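Local coordinates for protein ornithine carbamoyltransferase, mitochondrial (Coccidioides immitis, PDB 3SDS) that catalyses the transfer of the carbamoyl group from carbamoyl phosphate to L-ornithine, giving L-citrulline and phosphate in the biosynthesis of arginine, at residues 49-52 with 56-59; 250-255 with 284-289; 260-265 with 296-301. All blocks are in the same frame, centred on the assembly; numbering follows the deposited sequence.

Contact 1: 49-52 with 56-59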
ATOM      1  N   LYS A  49      18.733  15.923 -13.146  1.00 36.80           N
ATOM      2  CA  LYS A  49      18.684  16.927 -14.211  1.00 38.07           C
ATOM      3  C   LYS A  49      17.824  16.463 -15.409  1.00 38.41           C
ATOM      4  O   LYS A  49      17.038  17.241 -15.949  1.00 39.68           O
ATOM      5  CB  LYS A  49      20.107  17.322 -14.631  1.00 38.58           C
ATOM      6  CG  LYS A  49      20.243  18.761 -15.000  1.00 40.72           C
ATOM      7  CD  LYS A  49      21.261  19.003 -16.106  1.00 44.15           C
ATOM      8  CE  LYS A  49      20.825  20.246 -16.914  1.00 47.45           C
ATOM      9  NZ  LYS A  49      21.908  20.894 -17.708  1.00 49.70           N
ATOM     10  N   THR A  50      17.968  15.195 -15.801  1.00 37.57           N
ATOM     11  CA  THR A  50      17.207  14.629 -16.926  1.00 37.79           C
ATOM     12  C   THR A  50      15.710  14.554 -16.607  1.00 37.45           C
ATOM     13  O   THR A  50      14.898  15.040 -17.397  1.00 38.10           O
ATOM     14  CB  THR A  50      17.691  13.182 -17.322  1.00 37.48           C
ATOM     15  OG1 THR A  50      19.107  13.154 -17.545  1.00 37.10           O
ATOM     16  CG2 THR A  50      16.992  12.680 -18.557  1.00 37.23           C
ATOM     17  N   ILE A  51      15.358  13.938 -15.465  1.00 36.08           N
ATOM     18  CA  ILE A  51      13.939  13.716 -15.076  1.00 35.44           C
ATOM     19  C   ILE A  51      13.170  15.047 -14.796  1.00 36.44           C
ATOM     20  O   ILE A  51      12.018  15.210 -15.212  1.00 36.19           O
ATOM     21  CB  ILE A  51      13.827  12.673 -13.911  1.00 33.91           C
ATOM     22  CG1 ILE A  51      14.237  11.288 -14.411  1.00 33.22           C
ATOM     23  CG2 ILE A  51      12.409  12.602 -13.308  1.00 32.18           C
ATOM     24  CD1 ILE A  51      14.721  10.313 -13.337  1.00 31.21           C
ATOM     25  N   LYS A  52      13.832  16.008 -14.146  1.00 36.96           N
ATOM     26  CA  LYS A  52      13.190  17.311 -13.877  1.00 38.37           C
ATOM     27  C   LYS A  52      12.969  18.155 -15.097  1.00 39.87           C
ATOM     28  O   LYS A  52      12.287  19.152 -14.988  1.00 40.90           O
ATOM     29  CB  LYS A  52      13.901  18.137 -12.803  1.00 37.57           C
ATOM     30  CG  LYS A  52      13.742  17.517 -11.450  1.00 37.06           C
ATOM     31  CD  LYS A  52      14.415  18.291 -10.356  1.00 37.94           C
ATOM     32  CE  LYS A  52      13.514  19.380  -9.831  1.00 37.66           C
ATOM     33  NZ  LYS A  52      14.132  19.927  -8.621  1.00 37.98           N
ATOM     34  N   MET A  56      13.369  10.579 -19.600  1.00 42.02           N
ATOM     35  CA  MET A  56      13.790   9.350 -18.902  1.00 41.36           C
ATOM     36  C   MET A  56      15.156   8.849 -19.371  1.00 41.56           C
ATOM     37  O   MET A  56      15.367   8.678 -20.570  1.00 42.48           O
ATOM     38  CB  MET A  56      12.779   8.199 -19.090  1.00 41.00           C
ATOM     39  CG  MET A  56      11.702   8.074 -18.012  1.00 41.62           C
ATOM     40  SD  MET A  56      12.302   7.740 -16.324  1.00 44.15           S
ATOM     41  CE  MET A  56      12.888   6.057 -16.485  1.00 42.35           C
ATOM     42  N   PRO A  57      16.080   8.590 -18.424  1.00 41.01           N
ATOM     43  CA  PRO A  57      17.345   7.902 -18.749  1.00 41.65           C
ATOM     44  C   PRO A  57      17.125   6.471 -19.268  1.00 42.23           C
ATOM     45  O   PRO A  57      16.427   5.709 -18.619  1.00 41.73           O
ATOM     46  CB  PRO A  57      18.076   7.844 -17.393  1.00 40.20           C
ATOM     47  CG  PRO A  57      17.417   8.875 -16.531  1.00 38.98           C
ATOM     48  CD  PRO A  57      16.003   8.978 -17.003  1.00 39.61           C
ATOM     49  N   GLU A  58      17.722   6.099 -20.400  1.00 44.25           N
ATOM     50  CA  GLU A  58      17.631   4.705 -20.911  1.00 45.68           C
ATOM     51  C   GLU A  58      17.929   3.594 -19.861  1.00 44.68           C
ATOM     52  O   GLU A  58      17.188   2.614 -19.752  1.00 44.29           O
ATOM     53  CB  GLU A  58      18.533   4.509 -22.139  1.00 47.43           C
ATOM     54  CG  GLU A  58      18.170   5.334 -23.374  1.00 51.04           C
ATOM     55  CD  GLU A  58      16.948   4.817 -24.111  1.00 55.91           C
ATOM     56  OE1 GLU A  58      16.525   3.654 -23.894  1.00 57.88           O
ATOM     57  OE2 GLU A  58      16.401   5.580 -24.933  1.00 58.91           O
ATOM     58  N   ARG A  59      19.012   3.754 -19.101  1.00 44.58           N
ATOM     59  CA  ARG A  59      19.389   2.810 -18.044  1.00 44.14           C
ATOM     60  C   ARG A  59      18.241   2.494 -17.060  1.00 43.18           C
ATOM     61  O   ARG A  59      18.190   1.394 -16.508  1.00 43.16           O
ATOM     62  CB  ARG A  59      20.600   3.342 -17.246  1.00 44.32           C
ATOM     63  CG  ARG A  59      21.909   3.389 -18.024  1.00 46.99           C
ATOM     64  CD  ARG A  59      23.013   4.161 -17.315  1.00 48.57           C
ATOM     65  NE  ARG A  59      23.401   3.505 -16.070  1.00 52.08           N
ATOM     66  CZ  ARG A  59      24.522   3.769 -15.382  1.00 54.05           C
ATOM     67  NH1 ARG A  59      25.395   4.680 -15.826  1.00 53.98           N
ATOM     68  NH2 ARG A  59      24.771   3.118 -14.238  1.00 51.78           N
TER
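Ile51 and Pro57 form the tighter half of this contact, a small apolar meeting of a helix with the chain that has just left it. One ring carbon of the proline does most of the touching: Pro57 CD lies 3.9 Å from Ile51 CG1, and Ile51 CD1 approaches the same CD at 4.1 Å. The two side chains cross at roughly a right angle, with the long branch of the isoleucine laid over the corner of the ring where it joins the backbone nitrogen. A chi1 of -68° sets CG1 anti to the carbonyl carbon, which brings it against this ring. Trp336 of helix 327-347 touches Ile51, and Tyr47, one turn earlier on the same helix, touches Pro57, so the small apolar patch reaches one neighbouring helix.

The other half is looser. Thr50 slides past Pro57 in the opposite direction and offers only its methyl, CG2, which stands 4.1 Å from Pro57 CD and 4.3 Å from Met56 N. Its hydroxyl turns back to its own helix, where OG1 is hydrogen-bonded to the carbonyl oxygen of Ser46. Met56 starts out pointing away from the helix, and its bent chain brings SD no closer than 4.5 Å to Ile51 CG1.

Toward solvent the chemistry becomes ionic. Lys52 pairs with Glu332 and Arg59 with Glu343, two salt bridges that link the same short piece of chain to helix 327-347. The contact joins the C-terminal part of helix 34-51 to the loop that leads to strand 68-73, the first strand of the parallel alpha/beta carbamoyl phosphate domain, at the place where this domain meets the C-terminal helix of the transcarbamylase fold.

Contact 2: 250-255 with 284-289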
ATOM      1  N   THR A 250      33.813  20.600  23.030  1.00 62.36           N
ATOM      2  CA  THR A 250      32.672  20.775  23.942  1.00 62.68           C
ATOM      3  C   THR A 250      32.055  22.175  23.784  1.00 62.50           C
ATOM      4  O   THR A 250      30.919  22.421  24.207  1.00 62.47           O
ATOM      5  CB  THR A 250      33.121  20.505  25.417  1.00 64.74           C
ATOM      6  OG1 THR A 250      33.184  19.091  25.623  1.00 64.76           O
ATOM      7  CG2 THR A 250      32.168  21.130  26.468  1.00 65.92           C
ATOM      8  N   VAL A 251      32.811  23.075  23.153  1.00 62.12           N
ATOM      9  CA  VAL A 251      32.400  24.462  22.939  1.00 62.15           C
ATOM     10  C   VAL A 251      31.962  24.691  21.491  1.00 60.61           C
ATOM     11  O   VAL A 251      32.746  24.454  20.572  1.00 59.90           O
ATOM     12  CB  VAL A 251      33.557  25.420  23.235  1.00 63.23           C
ATOM     13  CG1 VAL A 251      33.036  26.844  23.351  1.00 63.83           C
ATOM     14  CG2 VAL A 251      34.323  24.980  24.496  1.00 64.22           C
ATOM     15  N   PRO A 252      30.705  25.152  21.281  1.00 60.40           N
ATOM     16  CA  PRO A 252      30.150  25.412  19.930  1.00 58.89           C
ATOM     17  C   PRO A 252      30.901  26.489  19.149  1.00 59.00           C
ATOM     18  O   PRO A 252      31.192  26.300  17.975  1.00 58.16           O
ATOM     19  CB  PRO A 252      28.716  25.872  20.216  1.00 58.96           C
ATOM     20  CG  PRO A 252      28.382  25.271  21.529  1.00 60.23           C
ATOM     21  CD  PRO A 252      29.671  25.301  22.324  1.00 61.26           C
ATOM     22  N   GLU A 253      31.212  27.605  19.806  1.00 60.65           N
ATOM     23  CA  GLU A 253      31.963  28.709  19.196  1.00 61.10           C
ATOM     24  C   GLU A 253      33.321  28.263  18.575  1.00 60.90           C
ATOM     25  O   GLU A 253      33.846  28.921  17.660  1.00 61.27           O
ATOM     26  CB  GLU A 253      32.131  29.857  20.206  1.00 62.18           C
ATOM     27  N   VAL A 254      33.865  27.144  19.059  1.00 60.32           N
ATOM     28  CA  VAL A 254      35.126  26.607  18.540  1.00 59.79           C
ATOM     29  C   VAL A 254      34.892  25.870  17.233  1.00 58.23           C
ATOM     30  O   VAL A 254      35.651  26.035  16.281  1.00 58.21           O
ATOM     31  CB  VAL A 254      35.832  25.644  19.551  1.00 60.48           C
ATOM     32  CG1 VAL A 254      37.118  25.069  18.958  1.00 59.88           C
ATOM     33  CG2 VAL A 254      36.135  26.354  20.851  1.00 61.48           C
ATOM     34  N   ALA A 255      33.848  25.048  17.193  1.00 56.96           N
ATOM     35  CA  ALA A 255      33.539  24.270  16.002  1.00 55.49           C
ATOM     36  C   ALA A 255      33.269  25.157  14.789  1.00 55.11           C
ATOM     37  O   ALA A 255      33.807  24.921  13.712  1.00 55.12           O
ATOM     38  CB  ALA A 255      32.364  23.332  16.257  1.00 54.61           C
ATOM     39  N   LYS A 284      22.007  23.667  26.490  1.00 77.86           N
ATOM     40  CA  LYS A 284      21.718  25.108  26.691  1.00 78.46           C
ATOM     41  C   LYS A 284      22.221  26.018  25.576  1.00 76.99           C
ATOM     42  O   LYS A 284      21.428  26.732  24.951  1.00 77.27           O
ATOM     43  CB  LYS A 284      22.262  25.616  28.044  1.00 80.38           C
ATOM     44  N   ASP A 285      23.528  25.989  25.324  1.00 75.43           N
ATOM     45  CA  ASP A 285      24.126  26.911  24.355  1.00 73.88           C
ATOM     46  C   ASP A 285      24.223  26.318  22.945  1.00 70.99           C
ATOM     47  O   ASP A 285      24.794  26.940  22.043  1.00 70.24           O
ATOM     48  CB  ASP A 285      25.497  27.400  24.854  1.00 74.72           C
ATOM     49  CG  ASP A 285      25.430  28.007  26.258  1.00 77.94           C
ATOM     50  OD1 ASP A 285      24.398  28.648  26.588  1.00 80.26           O
ATOM     51  OD2 ASP A 285      26.408  27.846  27.034  1.00 79.10           O
ATOM     52  N   PHE A 286      23.648  25.131  22.758  1.00 69.08           N
ATOM     53  CA  PHE A 286      23.777  24.393  21.490  1.00 66.26           C
ATOM     54  C   PHE A 286      22.835  24.797  20.328  1.00 64.80           C
ATOM     55  O   PHE A 286      22.999  24.307  19.213  1.00 63.63           O
ATOM     56  CB  PHE A 286      23.760  22.876  21.741  1.00 65.55           C
ATOM     57  CG  PHE A 286      25.060  22.336  22.307  1.00 65.40           C
ATOM     58  CD1 PHE A 286      26.017  21.752  21.467  1.00 63.12           C
ATOM     59  CD2 PHE A 286      25.332  22.411  23.683  1.00 66.03           C
ATOM     60  CE1 PHE A 286      27.219  21.253  21.983  1.00 62.70           C
ATOM     61  CE2 PHE A 286      26.534  21.912  24.211  1.00 65.34           C
ATOM     62  CZ  PHE A 286      27.478  21.337  23.357  1.00 64.61           C
ATOM     63  N   LYS A 287      21.886  25.702  20.581  1.00 64.86           N
ATOM     64  CA  LYS A 287      20.956  26.195  19.555  1.00 63.58           C
ATOM     65  C   LYS A 287      21.648  27.015  18.459  1.00 62.64           C
ATOM     66  O   LYS A 287      22.217  28.069  18.748  1.00 63.50           O
ATOM     67  CB  LYS A 287      19.863  27.050  20.207  1.00 65.05           C
ATOM     68  CG  LYS A 287      18.701  27.429  19.288  1.00 64.53           C
ATOM     69  CD  LYS A 287      17.841  28.533  19.899  1.00 66.19           C
ATOM     70  CE  LYS A 287      16.491  28.654  19.193  1.00 66.00           C
ATOM     71  NZ  LYS A 287      15.853  29.971  19.429  1.00 66.76           N
ATOM     72  N   VAL A 288      21.568  26.546  17.209  1.00 60.61           N
ATOM     73  CA  VAL A 288      22.134  27.265  16.060  1.00 59.57           C
ATOM     74  C   VAL A 288      21.412  28.598  15.802  1.00 60.35           C
ATOM     75  O   VAL A 288      20.199  28.621  15.587  1.00 60.26           O
ATOM     76  CB  VAL A 288      22.157  26.383  14.773  1.00 58.00           C
ATOM     77  CG1 VAL A 288      22.706  27.165  13.598  1.00 57.41           C
ATOM     78  CG2 VAL A 288      23.003  25.138  14.982  1.00 56.75           C
ATOM     79  N   THR A 289      22.167  29.699  15.855  1.00 61.07           N
ATOM     80  CA  THR A 289      21.626  31.062  15.672  1.00 62.35           C
ATOM     81  C   THR A 289      22.536  31.958  14.832  1.00 62.42           C
ATOM     82  O   THR A 289      23.725  31.685  14.695  1.00 61.84           O
ATOM     83  CB  THR A 289      21.376  31.812  17.027  1.00 64.22           C
ATOM     84  OG1 THR A 289      22.612  32.015  17.733  1.00 64.48           O
ATOM     85  CG2 THR A 289      20.369  31.074  17.906  1.00 64.33           C
TER
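Pro252 and Phe286 meet ring to ring at the margin of the ornithine-binding domain, a Rossmann-like alpha/beta unit built on a parallel sheet. The proline is the first residue of the short helix 252-255, which follows edge strand 246-249; the phenylalanine belongs to the loop that joins helix 277-282 to helix 290-296. The contact therefore joins two connections that are well separated in sequence but neighbours in space.

Along the loop, Asp285 comes first. Its side chain sets out toward the other segment, yet the nearer approach is made by the backbone, with Asp285 O 4.0 Å from Pro252 CG. The carbonyl and the following aromatic ring thus both adjoin the same proline carbon.

Phe286 carries the contact. A chi1 of -76° holds its CG anti to its own carbonyl carbon, and from there the ring presents one face to Pro252 CG. The result is a CH-pi contact in which Pro252 CG sits 4.2 Å from the centroid of the Phe286 ring, only 12° off the ring normal. At the far end of the ring, Phe286 CZ lies 3.7 Å from Thr250 O, an oblique approach. The ring also touches Pro220 of another loop. Both Phe286 and Pro252 are buried, in contrast to their neighbours Asp285 and Thr250, which lie at the exposed margin.

Further on, Val288 turns to other parts of the domain: its backbone is hydrogen-bonded to Glu314 and Ser316, and its side chain rests on Val315. The loop is thus held by apolar packing at Phe286 and by polar bonds at its far end, where Thr289 closes it as the N-cap of helix 290-296, its OG1 accepting the backbone N-H of Leu292.

Contact 3: 260-265 with 296-301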
ATOM      1  N   ASP A 260      32.179  26.179   6.405  1.00 52.56           N
ATOM      2  CA  ASP A 260      31.490  26.496   5.159  1.00 52.28           C
ATOM      3  C   ASP A 260      30.019  26.162   5.287  1.00 51.31           C
ATOM      4  O   ASP A 260      29.159  26.818   4.674  1.00 51.47           O
ATOM      5  CB  ASP A 260      32.108  25.745   3.981  1.00 52.18           C
ATOM      6  CG  ASP A 260      33.522  26.198   3.686  1.00 53.60           C
ATOM      7  OD1 ASP A 260      33.702  27.362   3.227  1.00 54.83           O
ATOM      8  OD2 ASP A 260      34.447  25.384   3.932  1.00 53.22           O
ATOM      9  N   VAL A 261      29.743  25.144   6.102  1.00 50.24           N
ATOM     10  CA  VAL A 261      28.387  24.648   6.331  1.00 49.21           C
ATOM     11  C   VAL A 261      28.198  24.408   7.814  1.00 49.53           C
ATOM     12  O   VAL A 261      29.126  23.949   8.490  1.00 49.67           O
ATOM     13  CB  VAL A 261      28.161  23.309   5.606  1.00 47.94           C
ATOM     14  CG1 VAL A 261      26.775  22.754   5.910  1.00 46.65           C
ATOM     15  CG2 VAL A 261      28.387  23.468   4.107  1.00 47.32           C
ATOM     16  N   ILE A 262      27.005  24.717   8.321  1.00 49.86           N
ATOM     17  CA  ILE A 262      26.644  24.324   9.687  1.00 50.36           C
ATOM     18  C   ILE A 262      25.452  23.351   9.710  1.00 49.89           C
ATOM     19  O   ILE A 262      24.411  23.608   9.103  1.00 49.43           O
ATOM     20  CB  ILE A 262      26.437  25.541  10.625  1.00 51.24           C
ATOM     21  CG1 ILE A 262      27.728  26.361  10.724  1.00 51.56           C
ATOM     22  CG2 ILE A 262      26.022  25.078  12.017  1.00 51.96           C
ATOM     23  CD1 ILE A 262      27.569  27.733  11.396  1.00 51.69           C
ATOM     24  N   VAL A 263      25.635  22.228  10.406  1.00 50.26           N
ATOM     25  CA  VAL A 263      24.618  21.174  10.497  1.00 50.18           C
ATOM     26  C   VAL A 263      24.189  20.909  11.946  1.00 51.60           C
ATOM     27  O   VAL A 263      25.017  20.897  12.859  1.00 52.34           O
ATOM     28  CB  VAL A 263      25.102  19.816   9.922  1.00 48.55           C
ATOM     29  CG1 VAL A 263      23.934  19.047   9.394  1.00 47.72           C
ATOM     30  CG2 VAL A 263      26.084  20.007   8.837  1.00 48.24           C
ATOM     31  N   THR A 264      22.893  20.681  12.134  1.00 52.53           N
ATOM     32  CA  THR A 264      22.375  20.131  13.373  1.00 54.12           C
ATOM     33  C   THR A 264      21.305  19.036  13.123  1.00 54.83           C
ATOM     34  O   THR A 264      21.064  18.639  11.984  1.00 53.76           O
ATOM     35  CB  THR A 264      21.879  21.256  14.332  1.00 55.28           C
ATOM     36  OG1 THR A 264      21.645  20.715  15.644  1.00 55.39           O
ATOM     37  CG2 THR A 264      20.608  21.956  13.790  1.00 54.94           C
ATOM     38  N   ASP A 265      20.684  18.565  14.204  1.00 57.38           N
ATOM     39  CA  ASP A 265      19.697  17.494  14.187  1.00 59.11           C
ATOM     40  C   ASP A 265      18.861  17.563  15.465  1.00 61.26           C
ATOM     41  O   ASP A 265      19.342  18.036  16.498  1.00 62.34           O
ATOM     42  CB  ASP A 265      20.420  16.143  14.152  1.00 58.98           C
ATOM     43  CG  ASP A 265      19.489  14.968  13.833  1.00 61.66           C
ATOM     44  OD1 ASP A 265      18.244  15.156  13.805  1.00 64.90           O
ATOM     45  OD2 ASP A 265      20.010  13.843  13.605  1.00 63.65           O
ATOM     46  N   GLY A 296      31.458  33.056  16.778  1.00 64.77           N
ATOM     47  CA  GLY A 296      32.497  32.035  16.572  1.00 63.65           C
ATOM     48  C   GLY A 296      33.382  32.263  15.350  1.00 63.50           C
ATOM     49  O   GLY A 296      34.465  31.691  15.262  1.00 63.36           O
ATOM     50  N   GLY A 297      32.918  33.081  14.405  1.00 63.62           N
ATOM     51  CA  GLY A 297      33.722  33.473  13.245  1.00 64.25           C
ATOM     52  C   GLY A 297      33.595  32.625  11.988  1.00 63.42           C
ATOM     53  O   GLY A 297      34.571  32.456  11.247  1.00 63.39           O
ATOM     54  N   ALA A 298      32.397  32.099  11.729  1.00 62.73           N
ATOM     55  CA  ALA A 298      32.151  31.300  10.525  1.00 61.84           C
ATOM     56  C   ALA A 298      32.293  32.166   9.268  1.00 62.72           C
ATOM     57  O   ALA A 298      32.313  33.393   9.363  1.00 64.00           O
ATOM     58  CB  ALA A 298      30.780  30.663  10.589  1.00 60.56           C
ATOM     59  N   LYS A 299      32.415  31.531   8.103  1.00 62.33           N
ATOM     60  CA  LYS A 299      32.509  32.249   6.818  1.00 63.34           C
ATOM     61  C   LYS A 299      31.318  33.180   6.592  1.00 63.86           C
ATOM     62  O   LYS A 299      30.215  32.953   7.111  1.00 63.53           O
ATOM     63  CB  LYS A 299      32.613  31.271   5.642  1.00 62.33           C
ATOM     64  CG  LYS A 299      33.747  30.252   5.763  1.00 63.51           C
ATOM     65  CD  LYS A 299      34.911  30.523   4.825  1.00 65.47           C
ATOM     66  CE  LYS A 299      35.878  29.351   4.858  1.00 66.16           C
ATOM     67  NZ  LYS A 299      37.070  29.602   4.020  1.00 68.46           N
ATOM     68  N   GLU A 300      31.546  34.226   5.806  1.00 64.98           N
ATOM     69  CA  GLU A 300      30.513  35.196   5.510  1.00 65.67           C
ATOM     70  C   GLU A 300      29.269  34.535   4.888  1.00 64.05           C
ATOM     71  O   GLU A 300      28.139  34.863   5.243  1.00 64.09           O
ATOM     72  CB  GLU A 300      31.091  36.307   4.614  1.00 67.73           C
ATOM     73  CG  GLU A 300      30.151  37.501   4.353  1.00 70.76           C
ATOM     74  CD  GLU A 300      29.660  38.185   5.634  1.00 73.71           C
ATOM     75  OE1 GLU A 300      30.395  38.179   6.655  1.00 74.43           O
ATOM     76  OE2 GLU A 300      28.534  38.735   5.611  1.00 74.46           O
ATOM     77  N   ASN A 301      29.478  33.580   3.985  1.00 62.66           N
ATOM     78  CA  ASN A 301      28.355  32.951   3.281  1.00 61.26           C
ATOM     79  C   ASN A 301      28.046  31.516   3.718  1.00 58.86           C
ATOM     80  O   ASN A 301      27.711  30.674   2.888  1.00 58.09           O
ATOM     81  CB  ASN A 301      28.556  33.023   1.755  1.00 61.59           C
ATOM     82  CG  ASN A 301      29.785  32.255   1.285  1.00 62.08           C
ATOM     83  OD1 ASN A 301      30.844  32.277   1.928  1.00 62.85           O
ATOM     84  ND2 ASN A 301      29.647  31.570   0.153  1.00 61.59           N
TER
HETATM   85  O   HOH W   1      32.244  29.373   1.686  1.00 27.43           O
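Asp260 and Lys299 lie side by side and point the same way, yet their charges do not close into a salt bridge. Asp260 OD1 is 4.1 Å from Lys299 NZ, whereas the lysine's methylenes come nearer, with CE only 3.4 Å from that same oxygen. A bend at chi2 (-107°) leads the lysine chain alongside the carboxylate, so that CG, CD and CE all run past OD1 before the ammonium group is reached. The opposite charges probably still attract one another at this range.

The carboxylate is held by other partners. Its OD2 accepts a hydrogen bond from the backbone N of Lys190, at the start of the neighbouring strand 190-194. A water donates to Asp260 OD1 at 2.9 Å and also to Asn301 OD1 at 3.2 Å, bridging two oxygens that cannot bond to each other directly.

Away from this polar surface the contact becomes apolar and thin. Ile262 extends its CD1 to Ala298 CB, 4.4 Å away, and continues against Val256 and Trp302. Just before the alanine stands Gly297, whose positive phi of 92° makes it the C' residue of the Schellman motif that ends helix 290-296 and turns the chain back toward the sheet.

Strand 261-264 and strand 303-306 are parallel neighbours, joined through helices 277-282 and 290-296. The pairing of strand start with helix exit belongs to this beta-alpha-beta crossover of the Rossmann-like ornithine domain, whose strand leads at its other end to Asp265, probably an ornithine ligand.

Contact 1 stands apart from the others. Contacts 2 and 3 share the ornithine-binding domain, their segments alternate along the chain, and they touch: Val288 of contact 2 packs on Ile262 and Thr264 of contact 3. Contact 1 lies in the carbamoyl phosphate domain, about 34 Å from contact 3 and 42 Å from contact 2, centre to centre. Contact 2 is partly buried and rests on an aromatic face; contacts 1 and 3 are at the surface. Of these, contact 1 joins a helix to the loop after it through apolar side chains, whereas contact 3 joins a strand to a loop through lysine methylenes beside a carboxylate, a bridging water and a thin apolar touch.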